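Local coordinates for MutT/nudix family protein (Streptococcus pneumoniae, PDB 4HFQ) that hydrolyses UDP-linked precursors of peptidoglycan biosynthesis as a Nudix-family UDP-X diphosphatase, at residues R73-E78 and L189-Y194; R86-D91 and F157-E162; E125-V130 and F146-K151. One frame throughout, in Å; residues are numbered along the deposited sequence.

Interaction 1: residues R73-E78 and L189-Y194. With SO4 (sulfate ion), chain F.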
loop_
_atom_site.group_PDB
_atom_site.type_symbol
_atom_site.label_atom_id
_atom_site.label_comp_id
_atom_site.label_asym_id
_atom_site.label_seq_id
_atom_site.Cartn_x
_atom_site.Cartn_y
_atom_site.Cartn_z
ATOM N N ARG A 73 -6.677 8.640 -8.123
ATOM C CA ARG A 73 -6.601 9.967 -8.730
ATOM C C ARG A 73 -6.902 9.854 -10.207
ATOM O O ARG A 73 -6.629 8.821 -10.835
ATOM C CB ARG A 73 -5.223 10.611 -8.565
ATOM C CG ARG A 73 -4.803 10.869 -7.125
ATOM C CD ARG A 73 -5.627 11.983 -6.508
ATOM N NE ARG A 73 -5.730 11.803 -5.057
ATOM C CZ ARG A 73 -6.373 12.629 -4.241
ATOM N NH1 ARG A 73 -6.926 13.749 -4.704
ATOM N NH2 ARG A 73 -6.445 12.360 -2.950
ATOM N N ALA A 74 -7.457 10.941 -10.757
ATOM C CA ALA A 74 -7.801 11.030 -12.174
ATOM C C ALA A 74 -6.902 12.032 -12.891
ATOM O O ALA A 74 -6.751 13.166 -12.452
ATOM C CB ALA A 74 -9.253 11.456 -12.332
ATOM N N TRP A 75 -6.361 11.580 -14.015
ATOM C CA TRP A 75 -5.566 12.395 -14.926
ATOM C C TRP A 75 -6.390 12.647 -16.167
ATOM O O TRP A 75 -6.612 11.750 -16.967
ATOM C CB TRP A 75 -4.290 11.651 -15.247
ATOM C CG TRP A 75 -3.385 12.338 -16.221
ATOM C CD1 TRP A 75 -3.333 12.188 -17.604
ATOM C CD2 TRP A 75 -2.335 13.299 -15.881
ATOM N NE1 TRP A 75 -2.319 12.963 -18.122
ATOM C CE2 TRP A 75 -1.690 13.661 -17.142
ATOM C CE3 TRP A 75 -1.878 13.871 -14.691
ATOM C CZ2 TRP A 75 -0.645 14.570 -17.191
ATOM C CZ3 TRP A 75 -0.820 14.779 -14.762
ATOM C CH2 TRP A 75 -0.210 15.102 -15.987
ATOM N N ILE A 76 -6.898 13.878 -16.260
ATOM C CA ILE A 76 -7.820 14.297 -17.328
ATOM C C ILE A 76 -7.150 15.434 -18.088
ATOM O O ILE A 76 -6.880 16.481 -17.521
ATOM C CB ILE A 76 -9.136 14.790 -16.692
ATOM C CG1 ILE A 76 -9.790 13.666 -15.858
ATOM C CG2 ILE A 76 -10.090 15.327 -17.761
ATOM C CD1 ILE A 76 -10.668 14.157 -14.732
ATOM N N VAL A 77 -6.859 15.191 -19.362
ATOM C CA VAL A 77 -6.196 16.212 -20.197
ATOM C C VAL A 77 -7.129 16.697 -21.291
ATOM O O VAL A 77 -7.702 15.885 -22.013
ATOM C CB VAL A 77 -4.892 15.684 -20.830
ATOM C CG1 VAL A 77 -4.286 16.693 -21.816
ATOM C CG2 VAL A 77 -3.873 15.321 -19.753
ATOM N N GLU A 78 -7.287 18.020 -21.380
ATOM C CA GLU A 78 -8.078 18.644 -22.445
ATOM C C GLU A 78 -7.278 19.824 -22.959
ATOM O O GLU A 78 -6.788 20.633 -22.176
ATOM C CB GLU A 78 -9.425 19.112 -21.906
ATOM C CG GLU A 78 -10.326 17.969 -21.494
ATOM C CD GLU A 78 -11.688 18.410 -21.028
ATOM O OE1 GLU A 78 -12.043 19.600 -21.193
ATOM O OE2 GLU A 78 -12.418 17.547 -20.503
ATOM N N LEU A 189 6.024 13.433 -14.191
ATOM C CA LEU A 189 6.134 12.012 -14.529
ATOM C C LEU A 189 4.910 11.532 -15.298
ATOM O O LEU A 189 5.020 10.862 -16.326
ATOM C CB LEU A 189 6.254 11.188 -13.243
ATOM C CG LEU A 189 7.460 10.301 -12.929
ATOM C CD1 LEU A 189 8.798 10.930 -13.265
ATOM C CD2 LEU A 189 7.411 9.923 -11.464
ATOM N N LEU A 190 3.736 11.870 -14.772
ATOM C CA LEU A 190 2.468 11.487 -15.388
ATOM C C LEU A 190 2.319 12.007 -16.809
ATOM O O LEU A 190 1.839 11.293 -17.670
ATOM C CB LEU A 190 1.294 11.950 -14.532
ATOM C CG LEU A 190 1.147 11.170 -13.224
ATOM C CD1 LEU A 190 0.254 11.971 -12.303
ATOM C CD2 LEU A 190 0.573 9.790 -13.527
ATOM N N TRP A 191 2.775 13.240 -17.041
ATOM C CA TRP A 191 2.738 13.801 -18.376
ATOM C C TRP A 191 3.573 13.000 -19.344
ATOM O O TRP A 191 3.140 12.722 -20.468
ATOM C CB TRP A 191 3.190 15.255 -18.309
ATOM C CG TRP A 191 3.220 15.974 -19.629
ATOM C CD1 TRP A 191 4.321 16.186 -20.443
ATOM C CD2 TRP A 191 2.106 16.626 -20.298
ATOM N NE1 TRP A 191 3.962 16.890 -21.568
ATOM C CE2 TRP A 191 2.646 17.198 -21.533
ATOM C CE3 TRP A 191 0.756 16.795 -20.008
ATOM C CZ2 TRP A 191 1.851 17.899 -22.425
ATOM C CZ3 TRP A 191 -0.035 17.504 -20.914
ATOM C CH2 TRP A 191 0.502 18.041 -22.098
ATOM N N GLN A 192 4.759 12.577 -18.903
ATOM C CA GLN A 192 5.617 11.752 -19.741
ATOM C C GLN A 192 4.994 10.385 -20.051
ATOM O O GLN A 192 5.077 9.897 -21.181
ATOM C CB GLN A 192 7.010 11.606 -19.115
ATOM C CG GLN A 192 7.782 12.926 -18.998
ATOM C CD GLN A 192 7.956 13.640 -20.329
ATOM O OE1 GLN A 192 7.764 14.868 -20.425
ATOM N NE2 GLN A 192 8.278 12.887 -21.358
ATOM N N VAL A 193 4.357 9.755 -19.055
ATOM C CA VAL A 193 3.661 8.479 -19.301
ATOM C C VAL A 193 2.474 8.689 -20.258
ATOM O O VAL A 193 2.290 7.954 -21.228
ATOM C CB VAL A 193 3.138 7.843 -17.989
ATOM C CG1 VAL A 193 2.421 6.529 -18.287
ATOM C CG2 VAL A 193 4.263 7.592 -17.001
ATOM N N TYR A 194 1.699 9.731 -19.977
ATOM C CA TYR A 194 0.513 10.051 -20.769
ATOM C C TYR A 194 0.857 10.255 -22.254
ATOM O O TYR A 194 0.124 9.799 -23.127
ATOM C CB TYR A 194 -0.174 11.293 -20.191
ATOM C CG TYR A 194 -1.245 11.861 -21.090
ATOM C CD1 TYR A 194 -2.480 11.233 -21.199
ATOM C CD2 TYR A 194 -1.015 13.008 -21.845
ATOM C CE1 TYR A 194 -3.463 11.730 -22.044
ATOM C CE2 TYR A 194 -2.001 13.526 -22.676
ATOM C CZ TYR A 194 -3.209 12.874 -22.771
ATOM O OH TYR A 194 -4.205 13.366 -23.601
HETATM S S SO4 F . -9.746 16.143 -3.549
HETATM O O1 SO4 F . -10.131 17.384 -2.829
HETATM O O2 SO4 F . -10.570 15.026 -3.031
HETATM O O3 SO4 F . -9.971 16.304 -4.999
HETATM O O4 SO4 F . -8.313 15.846 -3.331
#
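Trp75 is the large bump of this contact, an indole projecting from strand 69-78 into a hollow on helix 184-194 lined by Leu190, Trp191 and Tyr194. Its chi1 of 178° sets CG anti to the backbone N; the Trp75 and Leu190 side chains slide past each other in opposite directions. CB of Leu190 sits over one face of the six-membered ring, 3.7 Å from its centroid. The far corner of the indole is wedged against the helix backbone, Trp75 CZ2 lying 3.7 Å from Trp191 CA, while the same CZ2 meets the edge of the Trp191 ring at CE3. Trp75 NE1 approaches Tyr194 CG to 3.3 Å, the five-membered ring lying oblique to the Tyr194 ring, planes at 56°. A smaller bump follows: Val77 meets Tyr194 tip to tip, placing CG2 over one face of the phenol ring, with CB against OH. No hydrogen bond crosses; Arg73 NH1 bonds Leu95 O and O4 of a sulfate probably from the crystallisation liquor. Leu128 and Val147 join the packing around Trp75 and Leu190. This is the apolar packing of a C-terminal helix on one side of the central sheet in the alpha/beta/alpha sandwich of Nudix hydrolases.

Interaction 2: residues R86-D91 and F157-E162. With SO4 (sulfate ion), chain G.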
loop_
_atom_site.group_PDB
_atom_site.type_symbol
_atom_site.label_atom_id
_atom_site.label_comp_id
_atom_site.label_asym_id
_atom_site.label_seq_id
_atom_site.Cartn_x
_atom_site.Cartn_y
_atom_site.Cartn_z
ATOM N N ARG A 86 -9.828 22.305 -6.458
ATOM C CA ARG A 86 -9.475 22.910 -5.174
ATOM C C ARG A 86 -10.603 22.663 -4.192
ATOM O O ARG A 86 -11.754 23.002 -4.464
ATOM C CB ARG A 86 -9.181 24.419 -5.336
ATOM C CG ARG A 86 -8.795 25.120 -4.039
ATOM C CD ARG A 86 -8.378 26.574 -4.263
ATOM N NE ARG A 86 -9.470 27.425 -4.746
ATOM C CZ ARG A 86 -10.396 27.984 -3.971
ATOM N NH1 ARG A 86 -10.416 27.776 -2.655
ATOM N NH2 ARG A 86 -11.332 28.749 -4.513
ATOM N N GLY A 87 -10.268 22.031 -3.064
ATOM C CA GLY A 87 -11.281 21.717 -2.056
ATOM C C GLY A 87 -11.807 22.944 -1.333
ATOM O O GLY A 87 -11.086 23.938 -1.173
ATOM N N GLN A 88 -13.047 22.871 -0.872
ATOM C CA GLN A 88 -13.563 23.897 0.049
ATOM C C GLN A 88 -12.668 24.011 1.276
ATOM O O GLN A 88 -12.188 23.004 1.809
ATOM C CB GLN A 88 -15.012 23.602 0.476
ATOM C CG GLN A 88 -16.031 23.599 -0.660
ATOM C CD GLN A 88 -16.448 24.983 -1.176
ATOM O OE1 GLN A 88 -17.310 25.080 -2.050
ATOM N NE2 GLN A 88 -15.837 26.047 -0.659
ATOM N N GLY A 89 -12.413 25.254 1.694
ATOM C CA GLY A 89 -11.552 25.525 2.837
ATOM C C GLY A 89 -10.063 25.355 2.595
ATOM O O GLY A 89 -9.265 25.393 3.535
ATOM N N GLU A 90 -9.684 25.173 1.333
ATOM C CA GLU A 90 -8.289 24.934 0.985
ATOM C C GLU A 90 -7.805 25.894 -0.093
ATOM O O GLU A 90 -8.598 26.379 -0.894
ATOM C CB GLU A 90 -8.084 23.467 0.583
ATOM C CG GLU A 90 -8.215 22.509 1.761
ATOM C CD GLU A 90 -8.312 21.047 1.365
ATOM O OE1 GLU A 90 -8.504 20.752 0.168
ATOM O OE2 GLU A 90 -8.218 20.191 2.270
ATOM N N ASP A 91 -6.505 26.175 -0.090
ATOM C CA ASP A 91 -5.913 27.111 -1.033
ATOM C C ASP A 91 -5.167 26.435 -2.180
ATOM O O ASP A 91 -4.727 27.099 -3.117
ATOM C CB ASP A 91 -4.986 28.078 -0.296
ATOM C CG ASP A 91 -3.709 27.417 0.198
ATOM O OD1 ASP A 91 -3.744 26.268 0.686
ATOM O OD2 ASP A 91 -2.641 28.055 0.104
ATOM N N PHE A 157 -19.498 21.173 -14.202
ATOM C CA PHE A 157 -18.962 21.487 -12.884
ATOM C C PHE A 157 -19.877 22.434 -12.127
ATOM O O PHE A 157 -20.292 23.469 -12.658
ATOM C CB PHE A 157 -17.538 22.057 -12.911
ATOM C CG PHE A 157 -17.052 22.478 -11.546
ATOM C CD1 PHE A 157 -16.746 21.514 -10.577
ATOM C CD2 PHE A 157 -16.964 23.823 -11.193
ATOM C CE1 PHE A 157 -16.327 21.881 -9.309
ATOM C CE2 PHE A 157 -16.556 24.196 -9.921
ATOM C CZ PHE A 157 -16.237 23.224 -8.975
ATOM N N GLN A 158 -20.192 22.075 -10.891
ATOM C CA GLN A 158 -20.865 22.993 -9.991
ATOM C C GLN A 158 -20.137 22.931 -8.664
ATOM O O GLN A 158 -19.889 21.847 -8.125
ATOM C CB GLN A 158 -22.343 22.628 -9.808
ATOM C CG GLN A 158 -23.198 22.776 -11.068
ATOM C CD GLN A 158 -24.681 22.577 -10.808
ATOM O OE1 GLN A 158 -25.086 22.050 -9.764
ATOM N NE2 GLN A 158 -25.505 22.999 -11.761
ATOM N N GLU A 159 -19.774 24.099 -8.149
ATOM C CA GLU A 159 -19.235 24.199 -6.807
ATOM C C GLU A 159 -20.143 23.439 -5.833
ATOM O O GLU A 159 -21.366 23.541 -5.907
ATOM C CB GLU A 159 -19.121 25.670 -6.407
ATOM C CG GLU A 159 -18.565 25.871 -5.014
ATOM C CD GLU A 159 -18.541 27.324 -4.576
ATOM O OE1 GLU A 159 -18.969 28.213 -5.349
ATOM O OE2 GLU A 159 -18.095 27.570 -3.442
ATOM N N ASN A 160 -19.551 22.661 -4.934
ATOM C CA ASN A 160 -20.328 21.903 -3.959
ATOM C C ASN A 160 -19.651 21.882 -2.590
ATOM O O ASN A 160 -18.661 22.592 -2.375
ATOM C CB ASN A 160 -20.670 20.486 -4.480
ATOM C CG ASN A 160 -19.440 19.632 -4.764
ATOM O OD1 ASN A 160 -18.445 19.673 -4.044
ATOM N ND2 ASN A 160 -19.532 18.814 -5.809
ATOM N N GLN A 161 -20.170 21.078 -1.665
ATOM C CA GLN A 161 -19.673 21.097 -0.294
ATOM C C GLN A 161 -18.227 20.595 -0.197
ATOM O O GLN A 161 -17.487 20.955 0.724
ATOM C CB GLN A 161 -20.625 20.341 0.643
ATOM C CG GLN A 161 -21.806 21.201 1.088
ATOM C CD GLN A 161 -23.048 20.410 1.478
ATOM O OE1 GLN A 161 -23.012 19.187 1.638
ATOM N NE2 GLN A 161 -24.164 21.120 1.636
ATOM N N GLU A 162 -17.821 19.798 -1.181
ATOM C CA GLU A 162 -16.468 19.258 -1.226
ATOM C C GLU A 162 -15.481 20.123 -2.024
ATOM O O GLU A 162 -14.350 20.325 -1.582
ATOM C CB GLU A 162 -16.492 17.830 -1.779
ATOM C CG GLU A 162 -15.120 17.182 -1.795
ATOM C CD GLU A 162 -15.072 15.799 -2.425
ATOM O OE1 GLU A 162 -16.107 15.268 -2.914
ATOM O OE2 GLU A 162 -13.957 15.239 -2.420
HETATM S S SO4 G . -12.852 30.358 -1.537
HETATM O O1 SO4 G . -13.628 30.132 -0.314
HETATM O O2 SO4 G . -11.438 30.057 -1.212
HETATM O O3 SO4 G . -13.352 29.530 -2.667
HETATM O O4 SO4 G . -13.085 31.778 -1.851
#
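Gln88 carries the contact, with both its backbone and its side chain set against the 157-162 loop. The tight part is at the backbone: Gln88 N donates to Glu162 O at 2.9 Å, with 164° at the hydrogen, although the donor stands well above the carbonyl plane. The same oxygen receives a CA-H...O contact from Gly87, at 3.4 Å from its CA, so two neighbouring residues converge on one acceptor. The Gln88 side chain lies against the loop backbone, where its CG, set beside the backbone N by a chi1 of -62°, is 3.3 Å from both Asn160 O and Gln161 O. The loop is shaped locally by an Asx turn: Asn160 OD1 accepts from Glu162 N and also from Ile163 N beyond it.

The outer part faces solvent. Glu159, exposed and with an extended chain, crosses the end of Gln88 at about a right angle, their amide and carboxylate planes nearly coplanar. Arg86 takes no part across the segments; its NH1 donates to Glu90 O at 2.9 Å, almost in the guanidinium plane, and NH1 and NH2 both bond a sulfate that probably came from the crystallisation liquor. Glu159 OE2 remains 6.9 Å from Arg86 NH2, too far for a salt bridge.

Gly87 to Glu90 form a type II beta turn, closed by Glu90 N to Gly87 O, with Gly89 at its positive-phi position. The arrangement is that of a surface turn after strand 81-87, pinned to the loop that leads into the neighbouring antiparallel strand 163-170 of the Nudix domain.

Interaction 3: residues E125-V130 and F146-K151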
loop_
_atom_site.group_PDB
_atom_site.type_symbol
_atom_site.label_atom_id
_atom_site.label_comp_id
_atom_site.label_asym_id
_atom_site.label_seq_id
_atom_site.Cartn_x
_atom_site.Cartn_y
_atom_site.Cartn_z
ATOM N N GLU A 125 -9.422 5.251 -19.141
ATOM C CA GLU A 125 -8.689 4.830 -20.328
ATOM C C GLU A 125 -7.507 3.908 -20.024
ATOM O O GLU A 125 -7.269 2.957 -20.760
ATOM C CB GLU A 125 -8.230 6.055 -21.130
ATOM C CG GLU A 125 -9.396 6.928 -21.589
ATOM C CD GLU A 125 -8.963 8.209 -22.292
ATOM O OE1 GLU A 125 -8.180 8.994 -21.710
ATOM O OE2 GLU A 125 -9.451 8.461 -23.427
ATOM N N ARG A 126 -6.758 4.195 -18.957
ATOM C CA ARG A 126 -5.610 3.353 -18.589
ATOM C C ARG A 126 -5.136 3.736 -17.202
ATOM O O ARG A 126 -5.510 4.780 -16.673
ATOM C CB ARG A 126 -4.463 3.485 -19.609
ATOM C CG ARG A 126 -3.854 4.879 -19.664
ATOM C CD ARG A 126 -2.741 5.001 -20.704
ATOM N NE ARG A 126 -1.519 4.319 -20.277
ATOM C CZ ARG A 126 -0.282 4.725 -20.574
ATOM N NH1 ARG A 126 -0.085 5.839 -21.270
ATOM N NH2 ARG A 126 0.753 4.023 -20.148
ATOM N N LEU A 127 -4.312 2.878 -16.620
ATOM C CA LEU A 127 -3.615 3.204 -15.384
ATOM C C LEU A 127 -2.257 3.789 -15.767
ATOM O O LEU A 127 -1.483 3.134 -16.486
ATOM C CB LEU A 127 -3.449 1.951 -14.522
ATOM C CG LEU A 127 -2.664 2.076 -13.211
ATOM C CD1 LEU A 127 -3.353 3.042 -12.265
ATOM C CD2 LEU A 127 -2.546 0.695 -12.582
ATOM N N LEU A 128 -1.963 5.015 -15.321
ATOM C CA LEU A 128 -0.691 5.667 -15.657
ATOM C C LEU A 128 0.408 5.370 -14.644
ATOM O O LEU A 128 1.587 5.292 -15.005
ATOM C CB LEU A 128 -0.857 7.180 -15.802
ATOM C CG LEU A 128 -1.839 7.632 -16.888
ATOM C CD1 LEU A 128 -2.122 9.102 -16.683
ATOM C CD2 LEU A 128 -1.297 7.401 -18.289
ATOM N N ALA A 129 0.044 5.257 -13.361
ATOM C CA ALA A 129 1.045 5.119 -12.309
ATOM C C ALA A 129 0.434 4.504 -11.097
ATOM O O ALA A 129 -0.756 4.716 -10.807
ATOM C CB ALA A 129 1.616 6.478 -11.920
ATOM N N VAL A 130 1.279 3.796 -10.340
ATOM C CA VAL A 130 0.959 3.486 -8.938
ATOM C C VAL A 130 2.121 4.030 -8.108
ATOM O O VAL A 130 3.229 3.491 -8.154
ATOM C CB VAL A 130 0.762 1.976 -8.667
ATOM C CG1 VAL A 130 0.340 1.765 -7.217
ATOM C CG2 VAL A 130 -0.292 1.391 -9.593
ATOM N N PHE A 146 -3.061 5.218 -6.994
ATOM C CA PHE A 146 -3.356 4.860 -8.397
ATOM C C PHE A 146 -3.709 6.149 -9.123
ATOM O O PHE A 146 -4.563 6.903 -8.658
ATOM C CB PHE A 146 -4.594 3.967 -8.465
ATOM C CG PHE A 146 -4.420 2.594 -7.888
ATOM C CD1 PHE A 146 -4.575 2.376 -6.532
ATOM C CD2 PHE A 146 -4.139 1.507 -8.715
ATOM C CE1 PHE A 146 -4.447 1.104 -5.988
ATOM C CE2 PHE A 146 -3.999 0.229 -8.181
ATOM C CZ PHE A 146 -4.126 0.033 -6.817
ATOM N N VAL A 147 -3.075 6.390 -10.262
ATOM C CA VAL A 147 -3.459 7.526 -11.103
ATOM C C VAL A 147 -3.927 6.983 -12.444
ATOM O O VAL A 147 -3.134 6.404 -13.199
ATOM C CB VAL A 147 -2.311 8.525 -11.307
ATOM C CG1 VAL A 147 -2.845 9.729 -12.063
ATOM C CG2 VAL A 147 -1.712 8.943 -9.964
ATOM N N PHE A 148 -5.227 7.148 -12.702
ATOM C CA PHE A 148 -5.868 6.655 -13.907
ATOM C C PHE A 148 -6.005 7.765 -14.929
ATOM O O PHE A 148 -6.464 8.861 -14.606
ATOM C CB PHE A 148 -7.274 6.146 -13.588
ATOM C CG PHE A 148 -7.301 4.935 -12.689
ATOM C CD1 PHE A 148 -7.150 3.660 -13.220
ATOM C CD2 PHE A 148 -7.508 5.078 -11.322
ATOM C CE1 PHE A 148 -7.199 2.534 -12.395
ATOM C CE2 PHE A 148 -7.572 3.960 -10.495
ATOM C CZ PHE A 148 -7.412 2.697 -11.035
ATOM N N GLY A 149 -5.603 7.490 -16.164
ATOM C CA GLY A 149 -5.930 8.407 -17.268
ATOM C C GLY A 149 -7.397 8.256 -17.613
ATOM O O GLY A 149 -7.843 7.132 -17.897
ATOM N N CYS A 150 -8.140 9.366 -17.570
ATOM C CA CYS A 150 -9.597 9.357 -17.767
ATOM C C CYS A 150 -10.037 10.427 -18.746
ATOM O O CYS A 150 -9.366 11.434 -18.924
ATOM C CB CYS A 150 -10.360 9.563 -16.451
ATOM S SG CYS A 150 -9.958 8.416 -15.130
ATOM N N LYS A 151 -11.179 10.175 -19.372
ATOM C CA LYS A 151 -11.803 11.138 -20.273
ATOM C C LYS A 151 -13.170 11.509 -19.713
ATOM O O LYS A 151 -13.927 10.630 -19.295
ATOM C CB LYS A 151 -11.924 10.515 -21.662
ATOM C CG LYS A 151 -12.726 11.340 -22.663
ATOM C CD LYS A 151 -12.824 10.632 -24.003
ATOM C CE LYS A 151 -13.744 11.408 -24.938
ATOM N NZ LYS A 151 -13.654 10.967 -26.359
#
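Gly149 and Arg126 face each other as a hydrogen-bonded antiparallel pair. Gly149 O accepts from Glu125 N at 2.8 Å, in the carbonyl plane, and more weakly from Arg126 N; Gly149 N returns a bond to Arg126 O that is short, 2.8 Å, but bent, with 135° at the hydrogen. The pattern recurs further along: Val147 O accepts from Leu128 N at 2.8 Å and weakly from Ala129 N, while Val147 N donates to Ala129 O with a nearly straight bond of 170°. Each doubled acceptor marks a classic beta bulge, so two such bulges occur within six residues of strand 120-132.

Around this ladder the packing divides between two faces. On one, Leu127 CD1, placed by a chi2 of 62°, lies over a face of Phe148, 4.1 Å from the ring centroid. The same methyl touches the edge of Phe146 at CD2, 3.9 Å away, thus bridging both aromatic rings. Val130 runs beside Phe146, pointing the same way, with CG2 against the ring. On the other face, Ala129 and Val147 pack loosely. At the exposed end, the Glu125 and Lys151 side chains cross obliquely, Glu125 OE2 3.7 Å from Lys151 CB but 5.7 Å from Lys151 NZ, so their charged atoms are not in contact.

The chemistry implies a pairing fixed by backbone bonds between two apolar faces: Ala129 and Val147 meet Leu190 of helix 184-194, whereas Leu127, Val130, Phe146 and Phe148 are reached by the second subunit, Phe146 by its counterpart there, and Phe148 also packs on helix 106-118.

Overall arrangement
From the N terminus, the chain passes helices 3-23, 27-47 and 52-59 before strand 69-78, where interaction 1 opens the longest loop; it closes only at helix 184-194. Inside it, interaction 2 joins the end of strand 81-87 to the loop before strand 163-170, and nested within that, interaction 3 closes the shortest loop, between strands 120-132 and 143-153. The three are thus nested and none cross. Interactions 1 and 3 touch, their centres about 7 Å apart, partly because strands 69-78 and 143-153 are sheet neighbours and partly because Trp75 and helix 184-194 pack on strand 120-132. Interaction 2, about 22 Å from interaction 1 centre to centre, joins the ends of neighbouring strands 81-87 and 163-170.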